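Local coordinates for SAM-dependent O-methyltransferase (Leptospira interrogans, PDB 2HNK), which probably transfers methyl groups from S-adenosylmethionine to hydroxyl groups of its substrates, and is seen here with the product S-adenosyl-L-homocysteine bound, at residues S26-Q39 against W97-G109. Sequence-based numbering, arbitrary orientation.
Sequences SFLKLRKETGTLAQ and WTNVARKYWKENG. With SAH (S-adenosyl-L-homocysteine), chain O.
Helices 26-35 and 97-107 run nearly antiparallel, at 165° with axes 10.5 Å apart, and Leu30 faces Tyr104 at the closest backbone approach. Tyr104 is the knob in a hole formed by Ser26, Lys29, Leu30 and Glu33. Leu30 CB sits almost on the Tyr104 ring normal, 3.7 Å from the centroid, a CH-pi contact, while Leu30 CD1 continues over CD1 of the ring. Tyr104 OH hydrogen-bonds Glu33 OE1 at a doubtfully short 2.4 Å. Lys103 NZ makes a salt bridge to Glu33 OE1 (2.9 Å) from the syn side, tilted out of the carboxylate plane. Lys29, its CG anti to the backbone N (chi1 -171°), runs past the ring edge and bends at its end, bringing NZ 2.8 Å from Glu107 OE2, a salt bridge using the syn lone pair. Ser26 OG donates to Glu107 OE1 and accepts from Asn108 ND2, which also bonds Tyr104 O. At the other end, Gln39 NE2 meets the Trp97 edge at CZ2, 3.3 Å away, and Trp97 CE3 lies against the ribose O3' of S-adenosyl-L-homocysteine. Helix 25-35 thus joins helix 95-107 of the Rossmann-like fold through charge pairs around a buried tyrosine; both carboxylates probably offset repulsion between Lys29 and Lys103.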
loop_
_atom_site.group_PDB
_atom_site.type_symbol
_atom_site.label_atom_id
_atom_site.label_comp_id
_atom_site.label_asym_id
_atom_site.label_seq_id
_atom_site.Cartn_x
_atom_site.Cartn_y
_atom_site.Cartn_z
ATOM N N SER C 26 17.579 -17.265 1.561
ATOM C CA SER C 26 16.763 -18.227 0.828
ATOM C C SER C 26 15.923 -17.555 -0.257
ATOM O O SER C 26 15.784 -18.103 -1.345
ATOM C CB SER C 26 15.864 -19.019 1.777
ATOM O OG SER C 26 15.058 -19.937 1.066
ATOM N N PHE C 27 15.370 -16.376 0.042
ATOM C CA PHE C 27 14.595 -15.591 -0.934
ATOM C C PHE C 27 15.474 -15.153 -2.110
ATOM O O PHE C 27 15.075 -15.261 -3.270
ATOM C CB PHE C 27 13.994 -14.346 -0.277
ATOM C CG PHE C 27 12.806 -14.608 0.618
ATOM C CD1 PHE C 27 12.789 -15.675 1.523
ATOM C CD2 PHE C 27 11.719 -13.733 0.599
ATOM C CE1 PHE C 27 11.696 -15.886 2.364
ATOM C CE2 PHE C 27 10.621 -13.932 1.444
ATOM C CZ PHE C 27 10.609 -15.010 2.325
ATOM N N LEU C 28 16.664 -14.644 -1.793
ATOM C CA LEU C 28 17.653 -14.259 -2.801
ATOM C C LEU C 28 18.029 -15.454 -3.667
ATOM O O LEU C 28 18.100 -15.346 -4.893
ATOM C CB LEU C 28 18.909 -13.689 -2.128
ATOM C CG LEU C 28 20.142 -13.405 -2.991
ATOM C CD1 LEU C 28 19.838 -12.389 -4.076
ATOM C CD2 LEU C 28 21.313 -12.940 -2.123
ATOM N N LYS C 29 18.258 -16.587 -3.004
ATOM C CA LYS C 29 18.541 -17.871 -3.646
ATOM C C LYS C 29 17.485 -18.191 -4.710
ATOM O O LYS C 29 17.831 -18.533 -5.844
ATOM C CB LYS C 29 18.609 -18.965 -2.569
ATOM C CG LYS C 29 19.089 -20.341 -2.992
ATOM C CD LYS C 29 19.111 -21.254 -1.758
ATOM C CE LYS C 29 19.619 -22.644 -2.060
ATOM N NZ LYS C 29 18.562 -23.512 -2.628
ATOM N N LEU C 30 16.209 -18.062 -4.338
ATOM C CA LEU C 30 15.093 -18.291 -5.260
ATOM C C LEU C 30 15.130 -17.375 -6.492
ATOM O O LEU C 30 14.884 -17.829 -7.607
ATOM C CB LEU C 30 13.736 -18.184 -4.541
ATOM C CG LEU C 30 12.446 -18.177 -5.388
ATOM C CD1 LEU C 30 12.329 -19.386 -6.348
ATOM C CD2 LEU C 30 11.209 -18.073 -4.522
ATOM N N ARG C 31 15.435 -16.098 -6.283
ATOM C CA ARG C 31 15.502 -15.136 -7.383
ATOM C C ARG C 31 16.599 -15.514 -8.380
ATOM O O ARG C 31 16.381 -15.478 -9.593
ATOM C CB ARG C 31 15.695 -13.707 -6.860
ATOM C CG ARG C 31 14.538 -13.199 -6.008
ATOM C CD ARG C 31 14.460 -11.674 -5.965
ATOM N NE ARG C 31 15.466 -11.073 -5.091
ATOM C CZ ARG C 31 16.487 -10.330 -5.509
ATOM N NH1 ARG C 31 16.644 -10.077 -6.799
ATOM N NH2 ARG C 31 17.352 -9.831 -4.630
ATOM N N LYS C 32 17.765 -15.887 -7.856
ATOM C CA LYS C 32 18.876 -16.371 -8.681
ATOM C C LYS C 32 18.482 -17.627 -9.464
ATOM O O LYS C 32 18.737 -17.711 -10.669
ATOM C CB LYS C 32 20.125 -16.635 -7.835
ATOM C CG LYS C 32 20.784 -15.383 -7.291
ATOM C CD LYS C 32 22.028 -15.718 -6.471
ATOM C CE LYS C 32 22.700 -14.444 -5.962
ATOM N NZ LYS C 32 23.704 -14.701 -4.879
ATOM N N GLU C 33 17.844 -18.584 -8.785
ATOM C CA GLU C 33 17.381 -19.810 -9.435
ATOM C C GLU C 33 16.377 -19.512 -10.550
ATOM O O GLU C 33 16.470 -20.078 -11.636
ATOM C CB GLU C 33 16.786 -20.792 -8.420
ATOM C CG GLU C 33 16.509 -22.166 -9.014
ATOM C CD GLU C 33 16.041 -23.195 -8.005
ATOM O OE1 GLU C 33 16.383 -23.100 -6.807
ATOM O OE2 GLU C 33 15.333 -24.128 -8.423
ATOM N N THR C 34 15.429 -18.620 -10.269
ATOM C CA THR C 34 14.422 -18.200 -11.242
ATOM C C THR C 34 15.052 -17.462 -12.429
ATOM O O THR C 34 14.590 -17.611 -13.559
ATOM C CB THR C 34 13.325 -17.320 -10.576
ATOM O OG1 THR C 34 12.741 -18.035 -9.484
ATOM C CG2 THR C 34 12.225 -16.952 -11.567
ATOM N N GLY C 35 16.101 -16.678 -12.156
ATOM C CA GLY C 35 16.857 -15.947 -13.184
ATOM C C GLY C 35 17.455 -16.835 -14.268
ATOM O O GLY C 35 17.700 -16.387 -15.390
ATOM N N THR C 36 17.692 -18.097 -13.923
ATOM C CA THR C 36 18.168 -19.109 -14.859
ATOM C C THR C 36 17.081 -19.488 -15.875
ATOM O O THR C 36 17.385 -19.845 -17.021
ATOM C CB THR C 36 18.649 -20.354 -14.087
ATOM O OG1 THR C 36 19.858 -20.035 -13.387
ATOM C CG2 THR C 36 18.906 -21.521 -15.014
ATOM N N LEU C 37 15.819 -19.398 -15.456
ATOM C CA LEU C 37 14.691 -19.785 -16.304
ATOM C C LEU C 37 14.346 -18.695 -17.321
ATOM O O LEU C 37 14.513 -17.504 -17.044
ATOM C CB LEU C 37 13.475 -20.133 -15.449
ATOM C CG LEU C 37 13.723 -20.902 -14.143
ATOM C CD1 LEU C 37 12.409 -21.094 -13.402
ATOM C CD2 LEU C 37 14.420 -22.246 -14.363
ATOM N N ALA C 38 13.882 -19.111 -18.501
ATOM C CA ALA C 38 13.512 -18.184 -19.584
ATOM C C ALA C 38 12.467 -17.162 -19.133
ATOM O O ALA C 38 12.577 -15.970 -19.430
ATOM C CB ALA C 38 13.016 -18.956 -20.815
ATOM N N GLN C 39 11.464 -17.637 -18.399
ATOM C CA GLN C 39 10.400 -16.779 -17.882
ATOM C C GLN C 39 10.822 -16.161 -16.546
ATOM O O GLN C 39 9.992 -15.970 -15.656
ATOM C CB GLN C 39 9.089 -17.565 -17.727
ATOM C CG GLN C 39 8.671 -18.377 -18.954
ATOM C CD GLN C 39 9.171 -19.821 -18.932
ATOM O OE1 GLN C 39 10.163 -20.154 -18.274
ATOM N NE2 GLN C 39 8.478 -20.686 -19.664
ATOM N N TRP C 97 6.937 -25.702 -11.905
ATOM C CA TRP C 97 7.307 -24.448 -11.249
ATOM C C TRP C 97 6.914 -24.407 -9.793
ATOM O O TRP C 97 7.647 -23.861 -8.973
ATOM C CB TRP C 97 6.732 -23.251 -11.990
ATOM C CG TRP C 97 7.362 -23.068 -13.322
ATOM C CD1 TRP C 97 8.647 -23.392 -13.678
ATOM C CD2 TRP C 97 6.755 -22.501 -14.484
ATOM N NE1 TRP C 97 8.870 -23.066 -14.997
ATOM C CE2 TRP C 97 7.727 -22.512 -15.512
ATOM C CE3 TRP C 97 5.489 -21.968 -14.753
ATOM C CZ2 TRP C 97 7.466 -22.022 -16.794
ATOM C CZ3 TRP C 97 5.229 -21.478 -16.034
ATOM C CH2 TRP C 97 6.216 -21.512 -17.038
ATOM N N THR C 98 5.775 -25.007 -9.463
ATOM C CA THR C 98 5.359 -25.065 -8.073
ATOM C C THR C 98 6.183 -26.084 -7.279
ATOM O O THR C 98 6.222 -26.023 -6.045
ATOM C CB THR C 98 3.831 -25.267 -7.903
ATOM O OG1 THR C 98 3.429 -26.511 -8.488
ATOM C CG2 THR C 98 3.069 -24.115 -8.568
ATOM N N ASN C 99 6.867 -26.986 -7.988
ATOM C CA ASN C 99 7.888 -27.828 -7.366
ATOM C C ASN C 99 9.092 -27.018 -6.877
ATOM O O ASN C 99 9.680 -27.347 -5.833
ATOM C CB ASN C 99 8.331 -28.969 -8.292
ATOM C CG ASN C 99 7.335 -30.114 -8.327
ATOM O OD1 ASN C 99 6.496 -30.239 -7.442
ATOM N ND2 ASN C 99 7.423 -30.954 -9.355
ATOM N N VAL C 100 9.454 -25.972 -7.624
ATOM C CA VAL C 100 10.472 -25.015 -7.174
ATOM C C VAL C 100 9.933 -24.203 -5.991
ATOM O O VAL C 100 10.620 -24.046 -4.984
ATOM C CB VAL C 100 10.941 -24.052 -8.300
ATOM C CG1 VAL C 100 12.085 -23.127 -7.795
ATOM C CG2 VAL C 100 11.372 -24.830 -9.536
ATOM N N ALA C 101 8.698 -23.710 -6.108
ATOM C CA ALA C 101 8.042 -22.988 -5.015
ATOM C C ALA C 101 8.098 -23.773 -3.703
ATOM O O ALA C 101 8.590 -23.258 -2.703
ATOM C CB ALA C 101 6.607 -22.642 -5.378
ATOM N N ARG C 102 7.622 -25.022 -3.718
ATOM C CA ARG C 102 7.604 -25.856 -2.509
ATOM C C ARG C 102 8.991 -26.109 -1.932
ATOM O O ARG C 102 9.166 -26.158 -0.713
ATOM C CB ARG C 102 6.873 -27.181 -2.743
ATOM C CG ARG C 102 6.718 -27.978 -1.457
ATOM C CD ARG C 102 5.879 -29.222 -1.637
ATOM N NE ARG C 102 4.472 -28.935 -1.919
ATOM C CZ ARG C 102 3.590 -28.490 -1.030
ATOM N NH1 ARG C 102 3.962 -28.228 0.222
ATOM N NH2 ARG C 102 2.329 -28.294 -1.398
ATOM N N LYS C 103 9.978 -26.262 -2.806
ATOM C CA LYS C 103 11.366 -26.327 -2.375
ATOM C C LYS C 103 11.678 -25.164 -1.419
ATOM O O LYS C 103 12.263 -25.363 -0.358
ATOM C CB LYS C 103 12.294 -26.301 -3.587
ATOM C CG LYS C 103 13.769 -26.248 -3.242
ATOM C CD LYS C 103 14.583 -25.891 -4.457
ATOM C CE LYS C 103 16.021 -25.661 -4.078
ATOM N NZ LYS C 103 16.876 -25.500 -5.288
ATOM N N TYR C 104 11.249 -23.959 -1.783
ATOM C CA TYR C 104 11.533 -22.771 -0.969
ATOM C C TYR C 104 10.591 -22.592 0.212
ATOM O O TYR C 104 11.019 -22.120 1.260
ATOM C CB TYR C 104 11.648 -21.518 -1.840
ATOM C CG TYR C 104 12.918 -21.559 -2.640
ATOM C CD1 TYR C 104 12.941 -22.131 -3.916
ATOM C CD2 TYR C 104 14.122 -21.083 -2.098
ATOM C CE1 TYR C 104 14.125 -22.205 -4.646
ATOM C CE2 TYR C 104 15.310 -21.157 -2.816
ATOM C CZ TYR C 104 15.304 -21.722 -4.088
ATOM O OH TYR C 104 16.479 -21.788 -4.806
ATOM N N TRP C 105 9.327 -22.987 0.057
ATOM C CA TRP C 105 8.418 -23.059 1.200
ATOM C C TRP C 105 9.022 -23.937 2.315
ATOM O O TRP C 105 9.011 -23.557 3.496
ATOM C CB TRP C 105 7.056 -23.629 0.793
ATOM C CG TRP C 105 6.322 -22.874 -0.279
ATOM C CD1 TRP C 105 6.492 -21.561 -0.639
ATOM C CD2 TRP C 105 5.256 -23.378 -1.097
ATOM N NE1 TRP C 105 5.611 -21.226 -1.636
ATOM C CE2 TRP C 105 4.840 -22.317 -1.938
ATOM C CE3 TRP C 105 4.615 -24.621 -1.205
ATOM C CZ2 TRP C 105 3.815 -22.465 -2.886
ATOM C CZ3 TRP C 105 3.597 -24.773 -2.148
ATOM C CH2 TRP C 105 3.204 -23.695 -2.974
ATOM N N LYS C 106 9.548 -25.102 1.921
ATOM C CA LYS C 106 10.165 -26.039 2.859
ATOM C C LYS C 106 11.432 -25.469 3.479
ATOM O O LYS C 106 11.624 -25.579 4.691
ATOM C CB LYS C 106 10.457 -27.386 2.190
ATOM C CG LYS C 106 10.764 -28.520 3.171
ATOM C CD LYS C 106 10.958 -29.859 2.452
ATOM C CE LYS C 106 9.651 -30.425 1.864
ATOM N NZ LYS C 106 8.656 -30.815 2.912
ATOM N N GLU C 107 12.284 -24.863 2.651
ATOM C CA GLU C 107 13.499 -24.176 3.123
ATOM C C GLU C 107 13.194 -23.148 4.208
ATOM O O GLU C 107 13.988 -22.940 5.122
ATOM C CB GLU C 107 14.217 -23.471 1.969
ATOM C CG GLU C 107 15.166 -24.359 1.172
ATOM C CD GLU C 107 16.132 -23.565 0.279
ATOM O OE1 GLU C 107 16.359 -22.362 0.550
ATOM O OE2 GLU C 107 16.672 -24.149 -0.689
ATOM N N ASN C 108 12.034 -22.515 4.104
ATOM C CA ASN C 108 11.663 -21.447 5.010
ATOM C C ASN C 108 10.676 -21.884 6.089
ATOM O O ASN C 108 10.209 -21.058 6.871
ATOM C CB ASN C 108 11.139 -20.251 4.207
ATOM C CG ASN C 108 12.235 -19.579 3.398
ATOM O OD1 ASN C 108 13.018 -18.797 3.929
ATOM N ND2 ASN C 108 12.302 -19.892 2.117
ATOM N N GLY C 109 10.371 -23.185 6.118
ATOM C CA GLY C 109 9.509 -23.784 7.139
ATOM C C GLY C 109 8.088 -23.248 7.147
ATOM O O GLY C 109 7.477 -23.132 8.213
HETATM N N SAH O . 3.433 -14.798 -8.410
HETATM C CA SAH O . 4.621 -15.319 -9.153
HETATM C CB SAH O . 4.533 -14.925 -10.627
HETATM C CG SAH O . 3.345 -15.540 -11.371
HETATM S SD SAH O . 3.791 -15.856 -13.092
HETATM C C SAH O . 5.969 -14.900 -8.542
HETATM O O SAH O . 7.033 -15.353 -8.975
HETATM O OXT SAH O . 6.033 -14.108 -7.604
HETATM C "C5'" SAH O . 2.184 -16.564 -13.539
HETATM C "C4'" SAH O . 1.979 -18.024 -13.146
HETATM O "O4'" SAH O . 0.615 -18.348 -13.322
HETATM C "C3'" SAH O . 2.777 -18.991 -14.004
HETATM O "O3'" SAH O . 3.520 -19.834 -13.156
HETATM C "C2'" SAH O . 1.762 -19.819 -14.767
HETATM O "O2'" SAH O . 2.133 -21.182 -14.775
HETATM C "C1'" SAH O . 0.481 -19.599 -13.968
HETATM N N9 SAH O . -0.753 -19.662 -14.783
HETATM C C8 SAH O . -0.923 -19.368 -16.117
HETATM N N7 SAH O . -2.221 -19.579 -16.448
HETATM C C5 SAH O . -2.886 -19.999 -15.345
HETATM C C6 SAH O . -4.214 -20.356 -15.107
HETATM N N6 SAH O . -5.116 -20.320 -16.081
HETATM N N1 SAH O . -4.598 -20.762 -13.842
HETATM C C2 SAH O . -3.678 -20.808 -12.811
HETATM N N3 SAH O . -2.363 -20.453 -13.049
HETATM C C4 SAH O . -1.973 -20.059 -14.293
HETATM O O HOH W 1 20.128 -25.372 -4.039
#